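Local atomic coordinates of cytochrome c, putative (Geobacter sulfurreducens, PDB entry 2CZS), a protein that carries two covalently bound c-type hemes and probably transfers electrons between redox partners in Geobacter sulfurreducens. Residues Y21-A25 with Q26-K30. Numbering follows the deposited sequence.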
loop_
_atom_site.group_PDB
_atom_site.type_symbol
_atom_site.label_atom_id
_atom_site.label_comp_id
_atom_site.label_asym_id
_atom_site.label_seq_id
_atom_site.Cartn_x
_atom_site.Cartn_y
_atom_site.Cartn_z
ATOM N N TYR A 21 -3.489 -4.463 -8.093
ATOM C CA TYR A 21 -3.767 -5.887 -8.319
ATOM C C TYR A 21 -3.326 -6.327 -9.718
ATOM O O TYR A 21 -2.655 -7.354 -9.869
ATOM C CB TYR A 21 -5.264 -6.171 -8.147
ATOM C CG TYR A 21 -5.709 -6.418 -6.722
ATOM C CD1 TYR A 21 -6.012 -5.354 -5.856
ATOM C CD2 TYR A 21 -5.819 -7.713 -6.225
ATOM C CE1 TYR A 21 -6.418 -5.589 -4.536
ATOM C CE2 TYR A 21 -6.237 -7.952 -4.914
ATOM C CZ TYR A 21 -6.537 -6.883 -4.082
ATOM O OH TYR A 21 -6.929 -7.163 -2.806
ATOM N N ASP A 22 -3.698 -5.533 -10.725
ATOM C CA ASP A 22 -3.382 -5.851 -12.123
ATOM C C ASP A 22 -1.867 -5.802 -12.357
ATOM O O ASP A 22 -1.308 -6.736 -12.932
ATOM C CB ASP A 22 -4.086 -4.910 -13.122
ATOM C CG ASP A 22 -5.613 -5.105 -13.204
ATOM O OD1 ASP A 22 -6.120 -6.188 -12.870
ATOM O OD2 ASP A 22 -6.315 -4.153 -13.600
ATOM N N ALA A 23 -1.207 -4.753 -11.862
ATOM C CA ALA A 23 0.249 -4.584 -12.001
ATOM C C ALA A 23 0.987 -5.734 -11.332
ATOM O O ALA A 23 1.900 -6.321 -11.908
ATOM C CB ALA A 23 0.708 -3.262 -11.399
ATOM N N PHE A 24 0.570 -6.068 -10.115
ATOM C CA PHE A 24 1.126 -7.203 -9.386
ATOM C C PHE A 24 1.014 -8.517 -10.175
ATOM O O PHE A 24 2.009 -9.254 -10.303
ATOM C CB PHE A 24 0.478 -7.330 -8.012
ATOM C CG PHE A 24 1.163 -8.348 -7.136
ATOM C CD1 PHE A 24 2.523 -8.210 -6.821
ATOM C CD2 PHE A 24 0.462 -9.455 -6.647
ATOM C CE1 PHE A 24 3.177 -9.154 -6.021
ATOM C CE2 PHE A 24 1.110 -10.398 -5.844
ATOM C CZ PHE A 24 2.468 -10.243 -5.536
ATOM N N ALA A 25 -0.176 -8.747 -10.739
ATOM C CA ALA A 25 -0.457 -9.935 -11.576
ATOM C C ALA A 25 0.436 -9.981 -12.816
ATOM O O ALA A 25 0.677 -11.047 -13.381
ATOM C CB ALA A 25 -1.920 -9.955 -11.994
ATOM N N GLN A 26 0.917 -8.816 -13.229
ATOM C CA GLN A 26 1.710 -8.686 -14.450
ATOM C C GLN A 26 3.212 -8.759 -14.171
ATOM O O GLN A 26 4.024 -8.692 -15.103
ATOM C CB GLN A 26 1.347 -7.383 -15.173
ATOM C CG GLN A 26 -0.089 -7.364 -15.725
ATOM C CD GLN A 26 -0.596 -5.957 -16.090
ATOM O OE1 GLN A 26 -1.722 -5.803 -16.587
ATOM N NE2 GLN A 26 0.226 -4.930 -15.844
ATOM N N GLY A 27 3.583 -8.890 -12.892
ATOM C CA GLY A 27 4.994 -8.969 -12.480
ATOM C C GLY A 27 5.622 -7.732 -11.844
ATOM O O GLY A 27 6.824 -7.747 -11.532
ATOM N N ALA A 28 4.846 -6.668 -11.628
ATOM C CA ALA A 28 5.407 -5.483 -10.966
ATOM C C ALA A 28 5.997 -5.842 -9.592
ATOM O O ALA A 28 5.433 -6.630 -8.831
ATOM C CB ALA A 28 4.376 -4.367 -10.837
ATOM N N GLY A 29 7.146 -5.245 -9.280
ATOM C CA GLY A 29 7.737 -5.387 -7.964
ATOM C C GLY A 29 6.966 -4.644 -6.888
ATOM O O GLY A 29 6.454 -3.540 -7.120
ATOM N N LYS A 30 6.915 -5.240 -5.696
ATOM C CA LYS A 30 6.212 -4.639 -4.573
ATOM C C LYS A 30 6.776 -3.297 -4.099
ATOM O O LYS A 30 6.017 -2.453 -3.686
ATOM C CB LYS A 30 6.090 -5.628 -3.417
ATOM C CG LYS A 30 5.165 -6.818 -3.724
ATOM C CD LYS A 30 5.270 -7.871 -2.631
ATOM C CE LYS A 30 4.148 -8.919 -2.739
ATOM N NZ LYS A 30 2.794 -8.336 -2.457
#
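Lys-30 brings the end of its side chain back against the ring of Phe-24, six residues earlier and on the far side of a helix-ending turn. Its CE packs obliquely at the outer part of the ring, 3.4 Å from Phe-24 CE1. NZ sits 4.1 Å from the ring centroid and 33° off the normal, an off-centre cation-pi contact. A bend in the last torsion of the lysine (chi4 -67°) swings NZ to the CE1/CZ margin of the ring, while Phe-24 CG, anti to the backbone N (chi1 -171°), carries the ring toward the chain after the turn. Nearer the turn, the methyl groups of Ala-23 and Ala-28 meet at 3.9 Å, with Leu-33 of helix 30-37 touching both.

The turn itself is a Schellman motif: Ala-28 N bonds to Ala-23 O at 3.0 Å and Gly-27 N to Phe-24 O at 3.1 Å. Ala-23 O also accepts from Gln-26 N, which approaches the opposite face of the carbonyl plane. Gly-27 takes the positive phi, where a CB would press on the carbonyl of Gln-26. Gly-29 occupies the N-cap position of helix 30-37.

Phe-71 stacks on Phe-24 and touches Lys-30, whose side chain lies about 8 Å from that of heme-bound Cys-65. An alanine in place of Lys-30 would probably leave the outer ring carbons of Phe-24 without their aliphatic cover and cationic neighbour. Because NZ lies off-centre, the ring probably offers the ammonium only a modest electrostatic gain at this surface junction between two helices.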